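Local coordinates for protein peroxiredoxin (Mycobacterium tuberculosis, PDB 5EPF) that reduces hydrogen peroxide and organic hydroperoxides to water and alcohols as a thiol-specific peroxidase, protecting the cell against oxidative stress, at residues L41-A46 and A107-K112; K64-V69 and A147-A152. One frame throughout, in Å; residues are numbered along the deposited sequence.

Following the chain from its N terminus, strand 39-43 at the centre of the mixed sheet opens interaction 1 through residues 41-46. The chain then runs through helices 50-61 and 63-68, and the second of these opens interaction 2 at residues 64-69. Interaction 1 closes first, after 60 intervening residues, when the end of helix 104-109 and the turn after it settle against the central strand. Interaction 2 closes after 77 intervening residues, on the C-terminal helix 145-158. The two loops therefore cross. Their centres lie 19 Å apart, on opposite sides of the chain's centre: one joins helix to sheet, the other helix to helix.

Interaction 1 of 2, residues L41-A46 and A107-K112; sequences LFFYPA and AQFGVK
Phe43 and Leu41, on the central strand of the thioredoxin-fold sheet, meet Phe109 in the last turn of helix 104-109 and Val111 just beyond it. Leu41 and Phe43 leave the strand on one face, while Phe42 between them turns to the other and stacks on Phe59. The Phe43 ring is the hub; its CG, anti to the carbonyl carbon and beside the backbone N, directs it between Val111 and Phe109. Val111 sets CG2 almost over its centre as a CH-pi contact, 3.8 Å from the centroid and 13° off the normal. Phe109 comes instead at the rim, near the ring plane; seen from Phe109, CE2 of Phe43 lies over one face, offset from the middle. The planes are inclined at 56°, an oblique pair. Gly110, with positive phi, ends the helix in a Schellman motif, bringing Val111 back toward the strand. Phe127 and Ile129 of strand 125-129 also pack on Phe109. Further along 41-46, Tyr44 and Pro45 touch Cys52, the cysteine expected to form the sulfenic acid intermediate. With chi1 at -177°, CG of Leu41 lies opposite the backbone N, and the isobutyl group reaches the far end of the Phe109 ring, CD2 of Leu41 lying 3.6 Å from CZ of Phe109.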
loop_
_atom_site.group_PDB
_atom_site.type_symbol
_atom_site.label_atom_id
_atom_site.label_comp_id
_atom_site.label_asym_id
_atom_site.label_seq_id
_atom_site.Cartn_x
_atom_site.Cartn_y
_atom_site.Cartn_z
ATOM N N LEU A 41 -0.170 -2.824 -2.561
ATOM C CA LEU A 41 -0.221 -1.396 -2.246
ATOM C C LEU A 41 -1.277 -1.220 -1.161
ATOM O O LEU A 41 -2.471 -1.400 -1.422
ATOM C CB LEU A 41 -0.596 -0.586 -3.494
ATOM C CG LEU A 41 -0.612 0.936 -3.324
ATOM C CD1 LEU A 41 0.799 1.471 -3.020
ATOM C CD2 LEU A 41 -1.207 1.596 -4.570
ATOM N N PHE A 42 -0.846 -0.930 0.064
ATOM C CA PHE A 42 -1.761 -0.895 1.195
ATOM C C PHE A 42 -1.929 0.538 1.684
ATOM O O PHE A 42 -0.982 1.140 2.208
ATOM C CB PHE A 42 -1.420 -1.915 2.295
ATOM C CG PHE A 42 -0.141 -1.668 3.099
ATOM C CD1 PHE A 42 -0.197 -1.043 4.346
ATOM C CD2 PHE A 42 1.086 -2.165 2.672
ATOM C CE1 PHE A 42 0.949 -0.868 5.115
ATOM C CE2 PHE A 42 2.247 -1.985 3.445
ATOM C CZ PHE A 42 2.160 -1.355 4.665
ATOM N N PHE A 43 -3.136 1.081 1.491
ATOM C CA PHE A 43 -3.489 2.413 1.974
ATOM C C PHE A 43 -3.890 2.296 3.440
ATOM O O PHE A 43 -4.766 1.497 3.799
ATOM C CB PHE A 43 -4.699 2.946 1.207
ATOM C CG PHE A 43 -4.403 3.451 -0.174
ATOM C CD1 PHE A 43 -4.155 4.796 -0.411
ATOM C CD2 PHE A 43 -4.430 2.577 -1.252
ATOM C CE1 PHE A 43 -3.901 5.255 -1.712
ATOM C CE2 PHE A 43 -4.206 3.015 -2.544
ATOM C CZ PHE A 43 -3.937 4.360 -2.776
ATOM N N TYR A 44 -3.291 3.132 4.278
ATOM C CA TYR A 44 -3.660 3.159 5.687
ATOM C C TYR A 44 -3.991 4.582 6.112
ATOM O O TYR A 44 -3.414 5.541 5.587
ATOM C CB TYR A 44 -2.564 2.567 6.594
ATOM C CG TYR A 44 -1.180 3.175 6.423
ATOM C CD1 TYR A 44 -0.807 4.333 7.107
ATOM C CD2 TYR A 44 -0.231 2.563 5.598
ATOM C CE1 TYR A 44 0.479 4.870 6.961
ATOM C CE2 TYR A 44 1.030 3.096 5.446
ATOM C CZ TYR A 44 1.382 4.236 6.133
ATOM O OH TYR A 44 2.645 4.734 5.973
ATOM N N PRO A 45 -4.926 4.751 7.055
ATOM C CA PRO A 45 -5.363 6.127 7.383
ATOM C C PRO A 45 -4.273 7.011 7.966
ATOM O O PRO A 45 -4.159 8.182 7.585
ATOM C CB PRO A 45 -6.545 5.921 8.354
ATOM C CG PRO A 45 -6.967 4.506 8.204
ATOM C CD PRO A 45 -5.841 3.724 7.592
ATOM N N ALA A 46 -3.486 6.493 8.901
ATOM C CA ALA A 46 -2.626 7.362 9.694
ATOM C C ALA A 46 -1.445 6.562 10.220
ATOM O O ALA A 46 -1.611 5.664 11.053
ATOM C CB ALA A 46 -3.403 7.996 10.850
ATOM N N ALA A 107 -7.380 9.400 -4.599
ATOM C CA ALA A 107 -8.518 9.691 -5.464
ATOM C C ALA A 107 -8.542 8.762 -6.673
ATOM O O ALA A 107 -9.609 8.277 -7.073
ATOM C CB ALA A 107 -8.488 11.158 -5.903
ATOM N N GLN A 108 -7.373 8.492 -7.262
ATOM C CA GLN A 108 -7.312 7.569 -8.389
ATOM C C GLN A 108 -7.862 6.198 -8.008
ATOM O O GLN A 108 -8.536 5.549 -8.811
ATOM C CB GLN A 108 -5.870 7.447 -8.881
ATOM C CG GLN A 108 -5.670 6.340 -9.887
ATOM C CD GLN A 108 -4.210 5.973 -10.111
ATOM O OE1 GLN A 108 -3.915 5.040 -10.847
ATOM N NE2 GLN A 108 -3.299 6.689 -9.465
ATOM N N PHE A 109 -7.590 5.739 -6.783
ATOM C CA PHE A 109 -8.045 4.437 -6.310
ATOM C C PHE A 109 -9.429 4.480 -5.665
ATOM O O PHE A 109 -9.971 3.421 -5.311
ATOM C CB PHE A 109 -7.017 3.852 -5.337
ATOM C CG PHE A 109 -5.818 3.229 -6.009
ATOM C CD1 PHE A 109 -5.763 1.847 -6.203
ATOM C CD2 PHE A 109 -4.756 4.011 -6.461
ATOM C CE1 PHE A 109 -4.665 1.244 -6.813
ATOM C CE2 PHE A 109 -3.650 3.423 -7.077
ATOM C CZ PHE A 109 -3.607 2.039 -7.255
ATOM N N GLY A 110 -10.025 5.660 -5.529
ATOM C CA GLY A 110 -11.343 5.768 -4.936
ATOM C C GLY A 110 -11.377 5.654 -3.431
ATOM O O GLY A 110 -12.424 5.293 -2.878
ATOM N N VAL A 111 -10.274 5.971 -2.748
ATOM C CA VAL A 111 -10.172 5.838 -1.301
ATOM C C VAL A 111 -9.904 7.170 -0.605
ATOM O O VAL A 111 -9.665 7.194 0.603
ATOM C CB VAL A 111 -9.155 4.754 -0.875
ATOM C CG1 VAL A 111 -9.553 3.403 -1.439
ATOM C CG2 VAL A 111 -7.736 5.108 -1.305
ATOM N N LYS A 112 -9.964 8.279 -1.334
ATOM C CA LYS A 112 -9.724 9.587 -0.737
ATOM C C LYS A 112 -10.917 10.016 0.107
ATOM O O LYS A 112 -12.067 9.741 -0.243
ATOM C CB LYS A 112 -9.523 10.621 -1.844
ATOM C CG LYS A 112 -9.210 12.026 -1.320
ATOM C CD LYS A 112 -9.097 13.021 -2.462
ATOM C CE LYS A 112 -9.044 14.469 -1.978
ATOM N NZ LYS A 112 -9.047 15.439 -3.121
#

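Interaction 2 of 2, residues K64-V69 and A147-A152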
loop_
_atom_site.group_PDB
_atom_site.type_symbol
_atom_site.label_atom_id
_atom_site.label_comp_id
_atom_site.label_asym_id
_atom_site.label_seq_id
_atom_site.Cartn_x
_atom_site.Cartn_y
_atom_site.Cartn_z
ATOM N N LYS A 64 9.829 -12.539 4.193
ATOM C CA LYS A 64 10.312 -13.712 3.466
ATOM C C LYS A 64 9.206 -14.347 2.629
ATOM O O LYS A 64 9.460 -14.811 1.512
ATOM C CB LYS A 64 10.951 -14.717 4.425
ATOM C CG LYS A 64 12.263 -14.195 5.032
ATOM C CD LYS A 64 13.017 -15.255 5.826
ATOM C CE LYS A 64 12.132 -15.916 6.866
ATOM N NZ LYS A 64 12.777 -17.154 7.410
ATOM N N GLU A 65 7.972 -14.352 3.143
ATOM C CA GLU A 65 6.847 -14.943 2.422
ATOM C C GLU A 65 6.519 -14.159 1.152
ATOM O O GLU A 65 6.230 -14.749 0.099
ATOM C CB GLU A 65 5.632 -15.018 3.339
ATOM C CG GLU A 65 5.748 -16.015 4.497
ATOM C CD GLU A 65 6.554 -15.531 5.709
ATOM O OE1 GLU A 65 7.174 -14.446 5.696
ATOM O OE2 GLU A 65 6.565 -16.270 6.705
ATOM N N PHE A 66 6.553 -12.829 1.227
ATOM C CA PHE A 66 6.339 -12.045 0.015
ATOM C C PHE A 66 7.483 -12.231 -0.969
ATOM O O PHE A 66 7.253 -12.345 -2.174
ATOM C CB PHE A 66 6.036 -10.575 0.330
ATOM C CG PHE A 66 4.630 -10.361 0.828
ATOM C CD1 PHE A 66 3.556 -10.408 -0.053
ATOM C CD2 PHE A 66 4.370 -10.151 2.170
ATOM C CE1 PHE A 66 2.233 -10.246 0.406
ATOM C CE2 PHE A 66 3.061 -9.983 2.631
ATOM C CZ PHE A 66 1.989 -10.024 1.738
ATOM N N ALA A 67 8.717 -12.326 -0.477
ATOM C CA ALA A 67 9.833 -12.586 -1.378
ATOM C C ALA A 67 9.696 -13.942 -2.067
ATOM O O ALA A 67 10.048 -14.081 -3.243
ATOM C CB ALA A 67 11.155 -12.460 -0.632
ATOM N N GLU A 68 9.157 -14.944 -1.366
ATOM C CA GLU A 68 9.005 -16.265 -1.976
ATOM C C GLU A 68 8.078 -16.239 -3.186
ATOM O O GLU A 68 8.276 -17.013 -4.132
ATOM C CB GLU A 68 8.499 -17.288 -0.963
ATOM C CG GLU A 68 8.609 -18.712 -1.511
ATOM C CD GLU A 68 7.624 -19.688 -0.899
ATOM O OE1 GLU A 68 6.967 -19.340 0.104
ATOM O OE2 GLU A 68 7.526 -20.820 -1.428
ATOM N N VAL A 69 7.055 -15.381 -3.170
ATOM C CA VAL A 69 6.147 -15.256 -4.308
ATOM C C VAL A 69 6.586 -14.118 -5.217
ATOM O O VAL A 69 5.835 -13.705 -6.104
ATOM C CB VAL A 69 4.667 -15.117 -3.889
ATOM C CG1 VAL A 69 4.160 -16.424 -3.284
ATOM C CG2 VAL A 69 4.469 -13.947 -2.928
ATOM N N ALA A 147 -5.556 -9.282 8.004
ATOM C CA ALA A 147 -6.143 -9.825 6.780
ATOM C C ALA A 147 -5.598 -9.134 5.538
ATOM O O ALA A 147 -5.577 -9.725 4.457
ATOM C CB ALA A 147 -7.667 -9.705 6.818
ATOM N N HIS A 148 -5.166 -7.880 5.650
ATOM C CA HIS A 148 -4.606 -7.198 4.487
ATOM C C HIS A 148 -3.409 -7.953 3.924
ATOM O O HIS A 148 -3.403 -8.329 2.746
ATOM C CB HIS A 148 -4.289 -5.750 4.844
ATOM C CG HIS A 148 -5.517 -4.934 5.028
ATOM N ND1 HIS A 148 -6.118 -4.247 3.990
ATOM C CD2 HIS A 148 -6.310 -4.757 6.113
ATOM C CE1 HIS A 148 -7.206 -3.649 4.442
ATOM N NE2 HIS A 148 -7.351 -3.955 5.723
ATOM N N ALA A 149 -2.421 -8.256 4.761
ATOM C CA ALA A 149 -1.282 -9.016 4.265
ATOM C C ALA A 149 -1.648 -10.480 4.037
ATOM O O ALA A 149 -1.190 -11.086 3.065
ATOM C CB ALA A 149 -0.081 -8.885 5.192
ATOM N N ASP A 150 -2.496 -11.060 4.900
ATOM C CA ASP A 150 -2.784 -12.489 4.779
ATOM C C ASP A 150 -3.535 -12.793 3.485
ATOM O O ASP A 150 -3.205 -13.748 2.772
ATOM C CB ASP A 150 -3.612 -12.977 5.976
ATOM C CG ASP A 150 -2.837 -12.941 7.296
ATOM O OD1 ASP A 150 -1.590 -12.897 7.284
ATOM O OD2 ASP A 150 -3.495 -12.943 8.362
ATOM N N LYS A 151 -4.568 -12.006 3.176
ATOM C CA LYS A 151 -5.324 -12.247 1.948
ATOM C C LYS A 151 -4.485 -11.943 0.722
ATOM O O LYS A 151 -4.557 -12.667 -0.273
ATOM C CB LYS A 151 -6.622 -11.435 1.926
ATOM C CG LYS A 151 -7.647 -11.936 2.897
ATOM C CD LYS A 151 -8.773 -10.946 3.113
ATOM C CE LYS A 151 -9.585 -10.648 1.854
ATOM N NZ LYS A 151 -10.357 -11.823 1.395
ATOM N N ALA A 152 -3.666 -10.892 0.781
ATOM C CA ALA A 152 -2.790 -10.582 -0.339
ATOM C C ALA A 152 -1.824 -11.726 -0.602
ATOM O O ALA A 152 -1.652 -12.160 -1.751
ATOM C CB ALA A 152 -2.028 -9.293 -0.065
#
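Phe66 bridges two helices on one face of the thioredoxin-fold sheet, reaching from the short helix 63-68 to the small residues Ala149 and Ala152 of the C-terminal helix 145-158. The same helix adds Leu153 to the packing on Phe66, and helix 50-61 joins in, with His58 and Phe59 touching Ala149 and His58 NE2 hydrogen-bonded to Asp150 OD1. The ring meets two alanine methyls, with the nearest CA atoms, those of Phe66 and Ala149, 9.2 Å apart. CB of Phe66 leaves the backbone to one side of the line joining the two segments, and the rest of the side chain makes up the distance. With CG anti to the carbonyl carbon (chi1 -76°), the ring extends toward the C-terminal helix, leading with the end farthest from CB; CG, CD1 and CD2 stop short of segment 147-152. On one flank, CE1 comes 4.4 Å from CB of Ala152, a methyl group near the ring plane. On the other, CE2 lies 4.2 Å from CB of Ala149. At the tip, CZ of Phe66 also touches CB of Ala149, but its nearest neighbour is the backbone O of Ala149, 3.6 Å from CZ and oblique to the ring.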